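PDB 5UG1: acyltransferase from Streptococcus pneumoniae, which probably transfers acetyl groups onto peptidoglycan as the C-terminal catalytic domain of the O-acetyltransferase OatA, a cell-wall-modifying enzyme of this pathogen. Local coordinates for residues V78-I88 with A167-S178. Numbering follows the deposited sequence.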
ATOM      1  N   VAL A  78      -0.715  -2.408 -12.174  1.00 23.59           N
ATOM      2  CA  VAL A  78      -0.916  -1.095 -12.770  1.00 19.24           C
ATOM      3  C   VAL A  78      -1.623  -1.229 -14.105  1.00 18.34           C
ATOM      4  O   VAL A  78      -2.555  -0.477 -14.405  1.00 22.44           O
ATOM      5  CB  VAL A  78       0.428  -0.365 -12.906  1.00 25.27           C
ATOM      6  CG1 VAL A  78       0.284   0.835 -13.854  1.00 24.47           C
ATOM      7  CG2 VAL A  78       0.931   0.047 -11.517  1.00 23.42           C
ATOM      8  N   LYS A  79      -1.212  -2.204 -14.918  1.00 18.97           N
ATOM      9  CA  LYS A  79      -1.873  -2.417 -16.206  1.00 21.77           C
ATOM     10  C   LYS A  79      -3.348  -2.765 -16.024  1.00 20.81           C
ATOM     11  O   LYS A  79      -4.204  -2.345 -16.811  1.00 23.02           O
ATOM     12  CB  LYS A  79      -1.154  -3.532 -16.975  1.00 26.18           C
ATOM     13  CG  LYS A  79      -1.885  -4.042 -18.219  1.00 33.67           C
ATOM     14  CD  LYS A  79      -1.769  -3.081 -19.389  1.00 42.41           C
ATOM     15  CE  LYS A  79      -2.607  -3.535 -20.577  1.00 54.75           C
ATOM     16  NZ  LYS A  79      -2.290  -4.932 -20.997  1.00 60.51           N
ATOM     17  N   ASN A  80      -3.667  -3.530 -14.992  1.00 24.58           N
ATOM     18  CA  ASN A  80      -4.998  -4.094 -14.858  1.00 27.30           C
ATOM     19  C   ASN A  80      -5.945  -3.200 -14.077  1.00 22.79           C
ATOM     20  O   ASN A  80      -7.121  -3.552 -13.939  1.00 21.67           O
ATOM     21  CB  ASN A  80      -4.916  -5.481 -14.215  1.00 22.67           C
ATOM     22  CG  ASN A  80      -4.649  -6.580 -15.245  1.00 30.89           C
ATOM     23  OD1 ASN A  80      -5.567  -7.045 -15.922  1.00 32.13           O
ATOM     24  ND2 ASN A  80      -3.387  -6.991 -15.370  1.00 27.01           N
ATOM     25  N   LEU A  81      -5.470  -2.064 -13.572  1.00 21.79           N
ATOM     26  CA  LEU A  81      -6.366  -1.115 -12.929  1.00 20.59           C
ATOM     27  C   LEU A  81      -7.491  -0.766 -13.900  1.00 25.00           C
ATOM     28  O   LEU A  81      -7.212  -0.399 -15.049  1.00 19.48           O
ATOM     29  CB  LEU A  81      -5.618   0.152 -12.514  1.00 17.48           C
ATOM     30  CG  LEU A  81      -6.448   1.256 -11.861  1.00 25.04           C
ATOM     31  CD1 LEU A  81      -6.759   0.902 -10.408  1.00 22.77           C
ATOM     32  CD2 LEU A  81      -5.743   2.600 -11.953  1.00 21.63           C
ATOM     33  N   PRO A  82      -8.752  -0.917 -13.504  1.00 23.63           N
ATOM     34  CA  PRO A  82      -9.842  -0.674 -14.454  1.00 24.55           C
ATOM     35  C   PRO A  82      -9.996   0.807 -14.714  1.00 25.89           C
ATOM     36  O   PRO A  82      -9.658   1.646 -13.876  1.00 25.82           O
ATOM     37  CB  PRO A  82     -11.079  -1.243 -13.744  1.00 23.42           C
ATOM     38  CG  PRO A  82     -10.546  -2.055 -12.603  1.00 18.76           C
ATOM     39  CD  PRO A  82      -9.251  -1.415 -12.215  1.00 26.87           C
ATOM     40  N   LYS A  83     -10.500   1.118 -15.906  1.00 22.76           N
ATOM     41  CA  LYS A  83     -10.847   2.487 -16.245  1.00 25.81           C
ATOM     42  C   LYS A  83     -11.711   3.092 -15.150  1.00 30.67           C
ATOM     43  O   LYS A  83     -12.579   2.420 -14.584  1.00 22.42           O
ATOM     44  CB  LYS A  83     -11.597   2.519 -17.581  1.00 35.57           C
ATOM     45  CG  LYS A  83     -10.716   2.224 -18.775  1.00 48.69           C
ATOM     46  CD  LYS A  83     -11.493   2.290 -20.093  1.00 60.99           C
ATOM     47  CE  LYS A  83     -11.807   0.894 -20.638  1.00 64.03           C
ATOM     48  NZ  LYS A  83     -12.378   0.926 -22.023  1.00 66.78           N
ATOM     49  N   GLY A  84     -11.455   4.365 -14.840  1.00 25.03           N
ATOM     50  CA  GLY A  84     -12.288   5.121 -13.933  1.00 28.92           C
ATOM     51  C   GLY A  84     -11.785   5.193 -12.511  1.00 25.50           C
ATOM     52  O   GLY A  84     -12.471   5.770 -11.655  1.00 22.57           O
ATOM     53  N   HIS A  85     -10.614   4.630 -12.232  1.00 22.30           N
ATOM     54  CA  HIS A  85     -10.067   4.572 -10.887  1.00 21.57           C
ATOM     55  C   HIS A  85      -8.783   5.380 -10.791  1.00 22.33           C
ATOM     56  O   HIS A  85      -8.095   5.619 -11.787  1.00 21.57           O
ATOM     57  CB  HIS A  85      -9.794   3.126 -10.479  1.00 18.82           C
ATOM     58  CG  HIS A  85     -11.027   2.275 -10.429  1.00 28.20           C
ATOM     59  ND1 HIS A  85     -11.813   2.168  -9.299  1.00 27.86           N
ATOM     60  CD2 HIS A  85     -11.614   1.500 -11.370  1.00 25.42           C
ATOM     61  CE1 HIS A  85     -12.822   1.352  -9.545  1.00 29.03           C
ATOM     62  NE2 HIS A  85     -12.727   0.936 -10.795  1.00 19.66           N
ATOM     63  N   HIS A  86      -8.481   5.813  -9.575  1.00 19.74           N
ATOM     64  CA  HIS A  86      -7.160   6.284  -9.203  1.00 19.59           C
ATOM     65  C   HIS A  86      -6.566   5.262  -8.248  1.00 26.35           C
ATOM     66  O   HIS A  86      -7.283   4.661  -7.446  1.00 24.87           O
ATOM     67  CB  HIS A  86      -7.212   7.664  -8.542  1.00 20.65           C
ATOM     68  CG  HIS A  86      -5.871   8.331  -8.435  1.00 23.76           C
ATOM     69  ND1 HIS A  86      -5.441   9.293  -9.325  1.00 24.18           N
ATOM     70  CD2 HIS A  86      -4.869   8.179  -7.535  1.00 23.71           C
ATOM     71  CE1 HIS A  86      -4.231   9.702  -8.980  1.00 24.22           C
ATOM     72  NE2 HIS A  86      -3.860   9.040  -7.899  1.00 24.09           N
ATOM     73  N   MET A  87      -5.264   5.054  -8.341  1.00 24.08           N
ATOM     74  CA  MET A  87      -4.601   3.979  -7.622  1.00 23.63           C
ATOM     75  C   MET A  87      -3.491   4.562  -6.770  1.00 22.73           C
ATOM     76  O   MET A  87      -2.736   5.417  -7.230  1.00 17.97           O
ATOM     77  CB  MET A  87      -4.036   2.948  -8.600  1.00 23.32           C
ATOM     78  CG  MET A  87      -3.421   1.723  -7.991  1.00 31.72           C
ATOM     79  SD  MET A  87      -2.696   0.712  -9.312  1.00 33.03           S
ATOM     80  CE  MET A  87      -3.347  -0.864  -8.810  1.00 31.30           C
ATOM     81  N   ILE A  88      -3.397   4.102  -5.528  1.00 24.20           N
ATOM     82  CA  ILE A  88      -2.321   4.495  -4.624  1.00 29.40           C
ATOM     83  C   ILE A  88      -1.473   3.268  -4.311  1.00 24.86           C
ATOM     84  O   ILE A  88      -2.009   2.219  -3.938  1.00 18.38           O
ATOM     85  CB  ILE A  88      -2.889   5.137  -3.352  1.00 17.97           C
ATOM     86  CG1 ILE A  88      -3.515   6.471  -3.727  1.00 21.35           C
ATOM     87  CG2 ILE A  88      -1.823   5.310  -2.294  1.00 18.46           C
ATOM     88  CD1 ILE A  88      -4.136   7.112  -2.601  1.00 27.16           C
ATOM     89  N   ALA A 167      -1.318  10.564   0.938  1.00 23.22           N
ATOM     90  CA  ALA A 167      -1.396  10.221  -0.481  1.00 21.25           C
ATOM     91  C   ALA A 167      -2.810  10.421  -1.034  1.00 26.76           C
ATOM     92  O   ALA A 167      -2.981  10.928  -2.148  1.00 26.82           O
ATOM     93  CB  ALA A 167      -0.940   8.778  -0.694  1.00 19.32           C
ATOM     94  N   LEU A 168      -3.835  10.016  -0.280  1.00 23.64           N
ATOM     95  CA  LEU A 168      -5.204  10.246  -0.730  1.00 21.54           C
ATOM     96  C   LEU A 168      -5.487  11.730  -0.900  1.00 24.02           C
ATOM     97  O   LEU A 168      -6.135  12.140  -1.869  1.00 24.66           O
ATOM     98  CB  LEU A 168      -6.195   9.628   0.253  1.00 26.01           C
ATOM     99  CG  LEU A 168      -6.256   8.106   0.223  1.00 32.23           C
ATOM    100  CD1 LEU A 168      -6.772   7.565   1.532  1.00 32.45           C
ATOM    101  CD2 LEU A 168      -7.163   7.670  -0.896  1.00 39.37           C
ATOM    102  N   GLN A 169      -5.013  12.557   0.031  1.00 25.81           N
ATOM    103  CA  GLN A 169      -5.198  13.997  -0.135  1.00 35.92           C
ATOM    104  C   GLN A 169      -4.466  14.493  -1.371  1.00 34.07           C
ATOM    105  O   GLN A 169      -5.001  15.302  -2.133  1.00 31.37           O
ATOM    106  CB  GLN A 169      -4.724  14.748   1.109  1.00 31.18           C
ATOM    107  CG  GLN A 169      -5.561  14.475   2.333  1.00 48.28           C
ATOM    108  CD  GLN A 169      -5.281  15.455   3.454  1.00 61.87           C
ATOM    109  OE1 GLN A 169      -4.258  15.360   4.141  1.00 63.31           O
ATOM    110  NE2 GLN A 169      -6.188  16.412   3.641  1.00 68.14           N
ATOM    111  N   THR A 170      -3.238  14.007  -1.586  1.00 30.66           N
ATOM    112  CA  THR A 170      -2.496  14.343  -2.798  1.00 34.06           C
ATOM    113  C   THR A 170      -3.272  13.944  -4.047  1.00 28.23           C
ATOM    114  O   THR A 170      -3.342  14.711  -5.016  1.00 35.33           O
ATOM    115  CB  THR A 170      -1.133  13.646  -2.786  1.00 36.34           C
ATOM    116  OG1 THR A 170      -0.350  14.111  -1.678  1.00 29.59           O
ATOM    117  CG2 THR A 170      -0.386  13.893  -4.097  1.00 33.94           C
ATOM    118  N   ALA A 171      -3.867  12.749  -4.037  1.00 25.47           N
ATOM    119  CA  ALA A 171      -4.547  12.208  -5.204  1.00 24.43           C
ATOM    120  C   ALA A 171      -5.896  12.863  -5.469  1.00 32.22           C
ATOM    121  O   ALA A 171      -6.507  12.570  -6.503  1.00 28.36           O
ATOM    122  CB  ALA A 171      -4.745  10.694  -5.058  1.00 26.73           C
ATOM    123  N   GLN A 172      -6.348  13.759  -4.585  1.00 31.07           N
ATOM    124  CA  GLN A 172      -7.701  14.295  -4.675  1.00 30.00           C
ATOM    125  C   GLN A 172      -7.943  15.021  -5.997  1.00 33.53           C
ATOM    126  O   GLN A 172      -9.003  14.866  -6.612  1.00 34.00           O
ATOM    127  CB  GLN A 172      -7.958  15.233  -3.497  1.00 45.36           C
ATOM    128  CG  GLN A 172      -9.426  15.531  -3.223  1.00 65.82           C
ATOM    129  CD  GLN A 172     -10.069  14.500  -2.314  1.00 79.81           C
ATOM    130  OE1 GLN A 172      -9.511  13.426  -2.078  1.00 81.57           O
ATOM    131  NE2 GLN A 172     -11.248  14.824  -1.792  1.00 86.61           N
ATOM    132  N   ASP A 173      -6.990  15.828  -6.442  1.00 34.79           N
ATOM    133  CA  ASP A 173      -7.188  16.645  -7.635  1.00 42.50           C
ATOM    134  C   ASP A 173      -6.739  15.950  -8.912  1.00 40.68           C
ATOM    135  O   ASP A 173      -6.835  16.545  -9.993  1.00 42.69           O
ATOM    136  CB  ASP A 173      -6.436  17.976  -7.496  1.00 48.59           C
ATOM    137  CG  ASP A 173      -4.929  17.785  -7.382  1.00 53.77           C
ATOM    138  OD1 ASP A 173      -4.512  16.834  -6.690  1.00 60.46           O
ATOM    139  OD2 ASP A 173      -4.159  18.573  -7.981  1.00 53.80           O
ATOM    140  N   LYS A 174      -6.258  14.701  -8.816  1.00 33.31           N
ATOM    141  CA  LYS A 174      -5.577  13.993  -9.887  1.00 29.47           C
ATOM    142  C   LYS A 174      -6.573  13.179 -10.698  1.00 28.43           C
ATOM    143  O   LYS A 174      -7.609  12.763 -10.173  1.00 26.26           O
ATOM    144  CB  LYS A 174      -4.509  13.069  -9.316  1.00 27.83           C
ATOM    145  CG  LYS A 174      -3.387  13.785  -8.573  1.00 29.69           C
ATOM    146  CD  LYS A 174      -2.694  14.847  -9.421  1.00 45.96           C
ATOM    147  CE  LYS A 174      -1.636  15.631  -8.605  1.00 35.89           C
ATOM    148  NZ  LYS A 174      -1.271  16.941  -9.262  1.00 43.76           N
ATOM    149  N   PRO A 175      -6.268  12.918 -11.969  1.00 28.23           N
ATOM    150  CA  PRO A 175      -7.230  12.232 -12.838  1.00 27.05           C
ATOM    151  C   PRO A 175      -7.383  10.762 -12.484  1.00 24.39           C
ATOM    152  O   PRO A 175      -6.593  10.176 -11.742  1.00 23.43           O
ATOM    153  CB  PRO A 175      -6.612  12.392 -14.224  1.00 28.97           C
ATOM    154  CG  PRO A 175      -5.146  12.421 -13.945  1.00 30.07           C
ATOM    155  CD  PRO A 175      -5.026  13.246 -12.696  1.00 30.48           C
ATOM    156  N   VAL A 176      -8.432  10.170 -13.045  1.00 23.57           N
ATOM    157  CA  VAL A 176      -8.622   8.743 -13.007  1.00 21.91           C
ATOM    158  C   VAL A 176      -8.056   8.151 -14.294  1.00 22.63           C
ATOM    159  O   VAL A 176      -7.730   8.864 -15.237  1.00 31.88           O
ATOM    160  CB  VAL A 176     -10.115   8.356 -12.786  1.00 23.11           C
ATOM    161  CG1 VAL A 176     -10.582   8.802 -11.391  1.00 21.08           C
ATOM    162  CG2 VAL A 176     -11.016   8.943 -13.860  1.00 22.31           C
ATOM    163  N   LYS A 177      -7.890   6.832 -14.319  1.00 21.85           N
ATOM    164  CA  LYS A 177      -7.567   6.157 -15.566  1.00 22.99           C
ATOM    165  C   LYS A 177      -8.764   6.240 -16.497  1.00 32.21           C
ATOM    166  O   LYS A 177      -9.902   5.989 -16.087  1.00 22.35           O
ATOM    167  CB  LYS A 177      -7.193   4.699 -15.315  1.00 22.63           C
ATOM    168  CG  LYS A 177      -6.974   3.860 -16.573  1.00 28.82           C
ATOM    169  CD  LYS A 177      -6.122   2.637 -16.232  1.00 29.22           C
ATOM    170  CE  LYS A 177      -6.055   1.626 -17.348  1.00 27.04           C
ATOM    171  NZ  LYS A 177      -5.181   0.490 -16.926  1.00 32.65           N
ATOM    172  N   SER A 178      -8.511   6.606 -17.748  1.00 35.43           N
ATOM    173  CA  SER A 178      -9.584   6.794 -18.717  1.00 45.03           C
ATOM    174  C   SER A 178      -9.141   6.171 -20.036  1.00 55.18           C
ATOM    175  O   SER A 178      -8.232   5.335 -20.079  1.00 62.00           O
ATOM    176  CB  SER A 178      -9.939   8.283 -18.827  1.00 49.01           C
ATOM    177  OG  SER A 178      -8.879   9.021 -19.407  1.00 52.13           O
TER
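In this atypical alpha/beta hydrolase fold, the C-terminal tail leaves helix 150-171 and runs past the N-terminal end of strand 86-90, where K177 meets the loop that leads from helix 70-80 into that strand. The backbone of K177 makes two bonds to the second half of the type II turn P82-H85: its N donates to H85 O at 2.8 Å, nearly straight at 170°, and its O accepts G84 N. The positive phi of G84 is one that glycine takes up readily. V176 lays CG1 against G84 O at 3.6 Å.

At the start of the strand, the H86 side chain reaches to where the tail leaves the helix. With CG anti to the backbone N (chi1 -166°), its imidazole is carried out to the tail, and ND1 donates to P175 O at 2.8 Å, the acceptor lying close to the ring plane. NE2 is hydrogen-bonded to T123 of the neighbouring strand 122-125, so both ring nitrogens are engaged and the ring's rotation is fixed. A171 CB sits 3.4 Å from NE2, and K174 CB is equally close to CE1. Deeper in, the helix rests on the sheet through I88, whose CD1 meets L168 CD2 at 3.5 Å, the two side chains crossing at about a right angle, while CG2 packs on A167 CB.

The K177 side chain, extended beyond CG, passes alongside K83 CA to the C-terminal end of helix 70-80, whose carbonyls would suit an ammonium group. There NZ donates to L81 O at 2.9 Å, in the carbonyl plane, with K79 O 3.0 Å from NZ.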